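Local coordinates for predicted protease of the collagenase family (Methanopyrus kandleri, PDB 5D88), which binds a zinc ion and, as a TIM-barrel member of the U32 family, probably acts as a peptidase, at residues Ile215-Pro219 with Tyr220-Pro224; Asp122-Leu125 with Val126-Ala130; Pro198-Phe201 with Phe202-Leu206. All coordinates share one frame; numbering follows the deposited sequence.

How the contacts relate
Read from the N terminus, the three contacts come in series and none encloses or crosses another. Contact 2 comes first, in the opening turns of helix 123-132, the helical part of the beta-alpha-beta unit between strands 117-120 and 136-139. Contact 3 follows at the start of helix 200-213, and contact 1 closes a tight turn in the loop after that helix, before strand 233-234. Contacts 3 and 1 meet directly, Asn223 ND2 lying 2.8 Å from Glu203 OE2, whereas contact 2 stands about 21 Å from contact 3, centre to centre. The dimer reunites them: Pro123 and Tyr124 pack on Phe202 and Pro224 of the second subunit.

Contact 1. Residues Ile215-Pro219 with Tyr220-Pro224; sequences IEVDP and YRNNP
Asp218 holds CG anti to its own N (chi1 -179°), which places the carboxylate by Tyr220 and Arg221, while Asn222 sets CG between N and the carbonyl carbon (chi1 67°), turning its amide back to the backbone of residues 216-218. That amide reads two backbone groups flanking Val217, much as a residue of a parallel strand would. OD1 of Asn222 accepts from Asp218 N at 2.7 Å, in the carbonyl plane, and ND2 of Asn222 donates to Glu216 O at 3.1 Å. ND2 has a further acceptor, Leu94 O of the second subunit.

The Asp218 carboxylate divides its work. Its OD1 takes the N-H of Tyr220 at 3.0 Å on the anti side, an Asx turn; its OD2 receives Arg221 NH1 at 2.9 Å on the syn side, a salt bridge nearly in the guanidinium plane although carboxylate and guanidinium are turned 61° apart. The backbone oxygen of Asp218 is gripped twice: by Arg221 N from above the carbonyl plane, closing a type I beta turn with Pro219 and Tyr220 at its corners, and by the i+4 bond from Asn222 N, an alpha turn. Pro219 CB lies over one face of the Tyr220 ring, a CH-pi contact of 4.3 Å to the centroid. Water 1 links the carbonyl oxygens of Pro219 and Asn223.

This is the loop after helix 200-213, with Val217 packed on Phe207 and Ala210 of that helix. With so many main-chain groups paired locally, it can probably keep its shape without regular secondary structure, and the salt bridge would help balance the charge of Asp218.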
loop_
_atom_site.group_PDB
_atom_site.type_symbol
_atom_site.label_atom_id
_atom_site.label_comp_id
_atom_site.label_asym_id
_atom_site.label_seq_id
_atom_site.Cartn_x
_atom_site.Cartn_y
_atom_site.Cartn_z
ATOM N N ILE A 215 18.857 2.265 5.523
ATOM C CA ILE A 215 19.380 1.712 4.285
ATOM C C ILE A 215 19.206 2.759 3.202
ATOM O O ILE A 215 18.081 3.148 2.891
ATOM C CB ILE A 215 18.656 0.412 3.915
ATOM C CG1 ILE A 215 18.774 -0.601 5.071
ATOM C CG2 ILE A 215 19.213 -0.142 2.626
ATOM C CD1 ILE A 215 20.092 -1.043 5.344
ATOM N N GLU A 216 20.308 3.204 2.609
ATOM C CA GLU A 216 20.231 4.305 1.656
ATOM C C GLU A 216 19.457 3.916 0.401
ATOM O O GLU A 216 19.521 2.774 -0.061
ATOM C CB GLU A 216 21.629 4.755 1.262
ATOM C CG GLU A 216 22.403 5.233 2.474
ATOM C CD GLU A 216 23.656 5.967 2.130
ATOM O OE1 GLU A 216 24.397 5.509 1.219
ATOM O OE2 GLU A 216 23.909 7.004 2.786
ATOM N N VAL A 217 18.751 4.903 -0.165
ATOM C CA VAL A 217 18.110 4.801 -1.471
ATOM C C VAL A 217 18.700 5.883 -2.341
ATOM O O VAL A 217 18.527 7.074 -2.055
ATOM C CB VAL A 217 16.586 5.005 -1.429
ATOM C CG1 VAL A 217 15.970 4.712 -2.826
ATOM C CG2 VAL A 217 15.962 4.203 -0.376
ATOM N N ASP A 218 19.325 5.477 -3.428
ATOM C CA ASP A 218 19.950 6.385 -4.368
ATOM C C ASP A 218 19.125 6.361 -5.643
ATOM O O ASP A 218 18.980 5.285 -6.244
ATOM C CB ASP A 218 21.380 5.932 -4.624
ATOM C CG ASP A 218 22.139 6.832 -5.572
ATOM O OD1 ASP A 218 21.540 7.425 -6.496
ATOM O OD2 ASP A 218 23.374 6.914 -5.389
ATOM N N PRO A 219 18.532 7.480 -6.066
ATOM C CA PRO A 219 17.620 7.436 -7.222
ATOM C C PRO A 219 18.221 6.773 -8.445
ATOM O O PRO A 219 17.501 6.124 -9.217
ATOM C CB PRO A 219 17.304 8.918 -7.491
ATOM C CG PRO A 219 18.278 9.704 -6.695
ATOM C CD PRO A 219 18.694 8.833 -5.535
ATOM N N TYR A 220 19.523 6.901 -8.646
ATOM C CA TYR A 220 20.137 6.416 -9.868
ATOM C C TYR A 220 20.802 5.057 -9.700
ATOM O O TYR A 220 21.280 4.492 -10.691
ATOM C CB TYR A 220 21.130 7.463 -10.378
ATOM C CG TYR A 220 20.462 8.813 -10.581
ATOM C CD1 TYR A 220 19.540 9.004 -11.608
ATOM C CD2 TYR A 220 20.729 9.885 -9.733
ATOM C CE1 TYR A 220 18.912 10.231 -11.804
ATOM C CE2 TYR A 220 20.102 11.116 -9.916
ATOM C CZ TYR A 220 19.195 11.280 -10.958
ATOM O OH TYR A 220 18.575 12.497 -11.157
ATOM N N ARG A 221 20.811 4.495 -8.495
ATOM C CA ARG A 221 21.501 3.226 -8.282
ATOM C C ARG A 221 20.604 2.087 -7.824
ATOM O O ARG A 221 20.763 0.974 -8.318
ATOM C CB ARG A 221 22.636 3.394 -7.262
ATOM C CG ARG A 221 23.774 4.248 -7.761
ATOM C CD ARG A 221 24.941 4.253 -6.798
ATOM N NE ARG A 221 26.133 4.739 -7.487
ATOM C CZ ARG A 221 26.396 6.023 -7.700
ATOM N NH1 ARG A 221 25.559 6.962 -7.265
ATOM N NH2 ARG A 221 27.496 6.366 -8.351
ATOM N N ASN A 222 19.686 2.297 -6.873
ATOM C CA ASN A 222 18.995 1.137 -6.306
ATOM C C ASN A 222 17.516 1.361 -5.990
ATOM O O ASN A 222 16.941 0.605 -5.182
ATOM C CB ASN A 222 19.712 0.660 -5.028
ATOM C CG ASN A 222 19.622 1.658 -3.904
ATOM O OD1 ASN A 222 19.270 2.814 -4.111
ATOM N ND2 ASN A 222 19.928 1.213 -2.702
ATOM N N ASN A 223 16.868 2.351 -6.601
ATOM C CA ASN A 223 15.416 2.481 -6.501
ATOM C C ASN A 223 14.794 1.957 -7.787
ATOM O O ASN A 223 14.889 2.626 -8.819
ATOM C CB ASN A 223 15.000 3.928 -6.270
ATOM C CG ASN A 223 13.469 4.093 -6.214
ATOM O OD1 ASN A 223 12.723 3.134 -6.376
ATOM N ND2 ASN A 223 13.015 5.305 -5.957
ATOM N N PRO A 224 14.167 0.783 -7.786
ATOM C CA PRO A 224 13.671 0.221 -9.050
ATOM C C PRO A 224 12.466 0.950 -9.607
ATOM O O PRO A 224 12.140 0.768 -10.791
ATOM C CB PRO A 224 13.329 -1.223 -8.676
ATOM C CG PRO A 224 13.023 -1.167 -7.210
ATOM C CD PRO A 224 13.900 -0.096 -6.637
HETATM O O HOH W 1 17.364 3.593 -9.425
#

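Contact 2. Residues Asp122-Leu125 with Val126-Ala130; sequences DPYL and VEVLA
Over one face of the Tyr124 ring sits CG2 of Val128, one helical turn on, 4.2 Å from the ring centroid and 22° off the normal: a CH-pi contact displaced toward the rim, where CE1 is the ring atom most nearly touched. At the edge, near the ring plane, comes Glu127 OE1, at a looser 4.3 Å from CD1. The ring of His93 also meets that of Tyr124 edge-to-face. Tyr124 gains this position with CG anti to its N (chi1 -179°), which tips the ring along the helix toward Val128.

The other flat group, the Asp122 carboxylate, caps the helix. From the N-cap position its OD1 accepts Tyr124 N at 3.1 Å, the donor standing above the carboxylate plane. The same OD1 takes the hydroxyl of Tyr225 of the second subunit, and OD2 is held by His93 NE2, so both oxygens of this buried acid have partners. Behind the cap the ordinary helical ladder begins with Val126 N to Asp122 O at 3.1 Å and reaches Leu129 N to Leu125 O at 2.9 Å.

Tyr124, Leu125, Val128 and Leu129 touch helix 98-113, Val126 and Glu127 lean on helix 148-157, and Pro123 and Tyr124 also face the second subunit. Val126 and Leu129 rest on strand 117-120, the barrel strand that leads into this helix.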
loop_
_atom_site.group_PDB
_atom_site.type_symbol
_atom_site.label_atom_id
_atom_site.label_comp_id
_atom_site.label_asym_id
_atom_site.label_seq_id
_atom_site.Cartn_x
_atom_site.Cartn_y
_atom_site.Cartn_z
ATOM N N ASP A 122 -0.301 4.647 9.415
ATOM C CA ASP A 122 -0.694 3.329 9.862
ATOM C C ASP A 122 -1.883 3.439 10.805
ATOM O O ASP A 122 -1.788 4.129 11.823
ATOM C CB ASP A 122 0.519 2.691 10.532
ATOM C CG ASP A 122 0.323 1.218 10.922
ATOM O OD1 ASP A 122 -0.798 0.722 10.999
ATOM O OD2 ASP A 122 1.354 0.547 11.166
ATOM N N PRO A 123 -3.013 2.804 10.494
ATOM C CA PRO A 123 -4.185 2.861 11.379
ATOM C C PRO A 123 -3.908 2.436 12.810
ATOM O O PRO A 123 -4.544 2.922 13.764
ATOM C CB PRO A 123 -5.157 1.880 10.710
ATOM C CG PRO A 123 -4.714 1.689 9.362
ATOM C CD PRO A 123 -3.260 2.001 9.285
ATOM N N TYR A 124 -2.991 1.503 12.995
ATOM C CA TYR A 124 -2.695 1.072 14.354
ATOM C C TYR A 124 -2.029 2.193 15.144
ATOM O O TYR A 124 -2.315 2.376 16.335
ATOM C CB TYR A 124 -1.824 -0.178 14.288
ATOM C CG TYR A 124 -1.422 -0.786 15.596
ATOM C CD1 TYR A 124 -2.347 -1.025 16.606
ATOM C CD2 TYR A 124 -0.110 -1.177 15.810
ATOM C CE1 TYR A 124 -1.958 -1.634 17.793
ATOM C CE2 TYR A 124 0.282 -1.765 16.997
ATOM C CZ TYR A 124 -0.645 -1.993 17.975
ATOM O OH TYR A 124 -0.244 -2.583 19.141
ATOM N N LEU A 125 -1.131 2.952 14.496
ATOM C CA LEU A 125 -0.513 4.094 15.159
ATOM C C LEU A 125 -1.536 5.167 15.488
ATOM O O LEU A 125 -1.437 5.822 16.530
ATOM C CB LEU A 125 0.589 4.696 14.298
ATOM C CG LEU A 125 1.978 4.216 14.627
ATOM C CD1 LEU A 125 2.053 2.689 14.439
ATOM C CD2 LEU A 125 2.939 4.968 13.747
ATOM N N VAL A 126 -2.479 5.419 14.575
ATOM C CA VAL A 126 -3.551 6.372 14.857
ATOM C C VAL A 126 -4.230 5.999 16.161
ATOM O O VAL A 126 -4.457 6.838 17.039
ATOM C CB VAL A 126 -4.569 6.402 13.695
ATOM C CG1 VAL A 126 -5.786 7.254 14.054
ATOM C CG2 VAL A 126 -3.924 6.935 12.409
ATOM N N GLU A 127 -4.579 4.725 16.290
ATOM C CA GLU A 127 -5.326 4.268 17.453
ATOM C C GLU A 127 -4.507 4.413 18.735
ATOM O O GLU A 127 -5.012 4.890 19.763
ATOM C CB GLU A 127 -5.757 2.818 17.216
ATOM C CG GLU A 127 -6.830 2.303 18.120
ATOM C CD GLU A 127 -7.313 0.939 17.654
ATOM O OE1 GLU A 127 -6.462 0.084 17.302
ATOM O OE2 GLU A 127 -8.535 0.734 17.608
ATOM N N VAL A 128 -3.247 3.987 18.706
ATOM C CA VAL A 128 -2.420 4.069 19.909
ATOM C C VAL A 128 -2.178 5.524 20.294
ATOM O O VAL A 128 -2.263 5.884 21.477
ATOM C CB VAL A 128 -1.091 3.313 19.708
ATOM C CG1 VAL A 128 -0.185 3.497 20.913
ATOM C CG2 VAL A 128 -1.328 1.814 19.481
ATOM N N LEU A 129 -1.856 6.377 19.309
ATOM C CA LEU A 129 -1.623 7.795 19.588
ATOM C C LEU A 129 -2.845 8.447 20.203
ATOM O O LEU A 129 -2.736 9.175 21.198
ATOM C CB LEU A 129 -1.239 8.548 18.309
ATOM C CG LEU A 129 0.233 8.552 18.001
ATOM C CD1 LEU A 129 0.417 8.950 16.538
ATOM C CD2 LEU A 129 0.982 9.513 18.959
ATOM N N ALA A 130 -4.021 8.205 19.619
ATOM C CA ALA A 130 -5.238 8.854 20.108
ATOM C C ALA A 130 -5.619 8.367 21.502
ATOM O O ALA A 130 -6.135 9.137 22.316
ATOM C CB ALA A 130 -6.385 8.600 19.139
#

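Contact 3. Residues Pro198-Phe201 with Phe202-Leu206; sequences PVAF and FERNL. With ACT (acetate ion), chain C.
From CB outward, Phe201 turns to its neighbour Phe202: with CG anti to the backbone N (chi1 166°), the ring is laid alongside that of Phe202. CD2 lies over one face of the Phe202 ring, 3.8 Å from CE2, and CE2 of Phe201 reaches CZ of Phe202 at the same range. The rings are oblique, planes 33° apart and centroids separated by 4.5 Å. Along the other flank, CE1 meets Asn205 ND2 at 3.7 Å, while the ring also meets Phe195 and, nearly at right angles, Phe201 of the second subunit. Cutting Phe201 back to an alanine would probably leave one face of the Phe202 ring without its cover and open a gap at the dimer interface.

Asn205 has its polar end held by both subunits: OD1 accepts from Thr87 OG1 of its own chain, and ND2 donates to Thr87 O of the second subunit. Arg204 runs extended past Ala200, whose CB lies over a guanidinium face, toward an acetate ion, probably from the crystallisation liquor. Arg204 NH2 donates to acetate O at 2.9 Å and also to Ile193 O; NE donates weakly to OXT.

Val199 is the N-cap, its carbonyl oxygen taking Glu203 N at 3.1 Å. These are the opening turns of helix 200-213, which in sequence lies between the seventh and eighth TIM-barrel strands, with the side chain of Asn205 about 5 Å from the zinc ion bound by Cys88 and, on this same helix, His209.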
loop_
_atom_site.group_PDB
_atom_site.type_symbol
_atom_site.label_atom_id
_atom_site.label_comp_id
_atom_site.label_asym_id
_atom_site.label_seq_id
_atom_site.Cartn_x
_atom_site.Cartn_y
_atom_site.Cartn_z
ATOM N N PRO A 198 0.647 5.169 -10.634
ATOM C CA PRO A 198 0.608 3.699 -10.749
ATOM C C PRO A 198 1.490 2.929 -9.755
ATOM O O PRO A 198 1.151 1.798 -9.398
ATOM C CB PRO A 198 1.064 3.463 -12.192
ATOM C CG PRO A 198 1.882 4.715 -12.549
ATOM C CD PRO A 198 1.097 5.820 -11.884
ATOM N N VAL A 199 2.615 3.474 -9.304
ATOM C CA VAL A 199 3.548 2.700 -8.489
ATOM C C VAL A 199 3.838 3.355 -7.142
ATOM O O VAL A 199 4.620 2.807 -6.361
ATOM C CB VAL A 199 4.853 2.396 -9.251
ATOM C CG1 VAL A 199 4.552 1.836 -10.635
ATOM C CG2 VAL A 199 5.696 3.570 -9.361
ATOM N N ALA A 200 3.183 4.476 -6.813
ATOM C CA ALA A 200 3.519 5.197 -5.586
ATOM C C ALA A 200 3.375 4.318 -4.347
ATOM O O ALA A 200 4.194 4.405 -3.432
ATOM C CB ALA A 200 2.658 6.454 -5.460
ATOM N N PHE A 201 2.302 3.520 -4.277
ATOM C CA PHE A 201 2.064 2.568 -3.184
ATOM C C PHE A 201 3.329 1.766 -2.861
ATOM O O PHE A 201 3.777 1.688 -1.706
ATOM C CB PHE A 201 0.873 1.732 -3.697
ATOM C CG PHE A 201 0.545 0.460 -3.008
ATOM C CD1 PHE A 201 0.807 0.202 -1.696
ATOM C CD2 PHE A 201 -0.239 -0.452 -3.723
ATOM C CE1 PHE A 201 0.390 -1.032 -1.122
ATOM C CE2 PHE A 201 -0.649 -1.630 -3.197
ATOM C CZ PHE A 201 -0.344 -1.933 -1.881
ATOM N N PHE A 202 3.944 1.205 -3.898
ATOM C CA PHE A 202 5.083 0.326 -3.718
ATOM C C PHE A 202 6.333 1.120 -3.366
ATOM O O PHE A 202 7.143 0.683 -2.543
ATOM C CB PHE A 202 5.283 -0.490 -4.997
ATOM C CG PHE A 202 4.059 -1.282 -5.376
ATOM C CD1 PHE A 202 3.810 -2.505 -4.771
ATOM C CD2 PHE A 202 3.140 -0.780 -6.283
ATOM C CE1 PHE A 202 2.680 -3.229 -5.080
ATOM C CE2 PHE A 202 1.984 -1.496 -6.599
ATOM C CZ PHE A 202 1.755 -2.723 -5.998
ATOM N N GLU A 203 6.500 2.286 -3.991
ATOM C CA GLU A 203 7.681 3.097 -3.742
ATOM C C GLU A 203 7.662 3.678 -2.336
ATOM O O GLU A 203 8.704 3.741 -1.673
ATOM C CB GLU A 203 7.789 4.188 -4.795
ATOM C CG GLU A 203 9.087 4.969 -4.719
ATOM C CD GLU A 203 9.249 5.945 -5.858
ATOM O OE1 GLU A 203 8.230 6.401 -6.413
ATOM O OE2 GLU A 203 10.407 6.262 -6.191
ATOM N N ARG A 204 6.486 4.077 -1.850
ATOM C CA ARG A 204 6.383 4.562 -0.480
ATOM C C ARG A 204 6.593 3.451 0.537
ATOM O O ARG A 204 7.173 3.697 1.596
ATOM C CB ARG A 204 5.037 5.229 -0.267
ATOM C CG ARG A 204 4.877 6.505 -1.036
ATOM C CD ARG A 204 3.609 7.086 -0.595
ATOM N NE ARG A 204 3.353 8.393 -1.148
ATOM C CZ ARG A 204 2.162 8.775 -1.577
ATOM N NH1 ARG A 204 1.118 7.942 -1.542
ATOM N NH2 ARG A 204 2.011 9.994 -2.031
ATOM N N ASN A 205 6.162 2.223 0.227
ATOM C CA ASN A 205 6.509 1.088 1.080
ATOM C C ASN A 205 8.022 0.940 1.166
ATOM O O ASN A 205 8.575 0.701 2.247
ATOM C CB ASN A 205 5.890 -0.205 0.534
ATOM C CG ASN A 205 4.399 -0.364 0.850
ATOM O OD1 ASN A 205 3.820 0.325 1.699
ATOM N ND2 ASN A 205 3.787 -1.344 0.186
ATOM N N LEU A 206 8.706 1.059 0.027
ATOM C CA LEU A 206 10.160 0.940 -0.003
ATOM C C LEU A 206 10.816 2.006 0.867
ATOM O O LEU A 206 11.686 1.703 1.686
ATOM C CB LEU A 206 10.670 1.048 -1.440
ATOM C CG LEU A 206 12.195 0.951 -1.619
ATOM C CD1 LEU A 206 12.722 -0.422 -1.245
ATOM C CD2 LEU A 206 12.566 1.341 -3.069
HETATM C C ACT C . 4.924 12.207 -1.702
HETATM O O ACT C . 3.693 12.387 -1.862
HETATM O OXT ACT C . 5.265 11.099 -1.226
HETATM C CH3 ACT C . 5.934 13.251 -2.092
#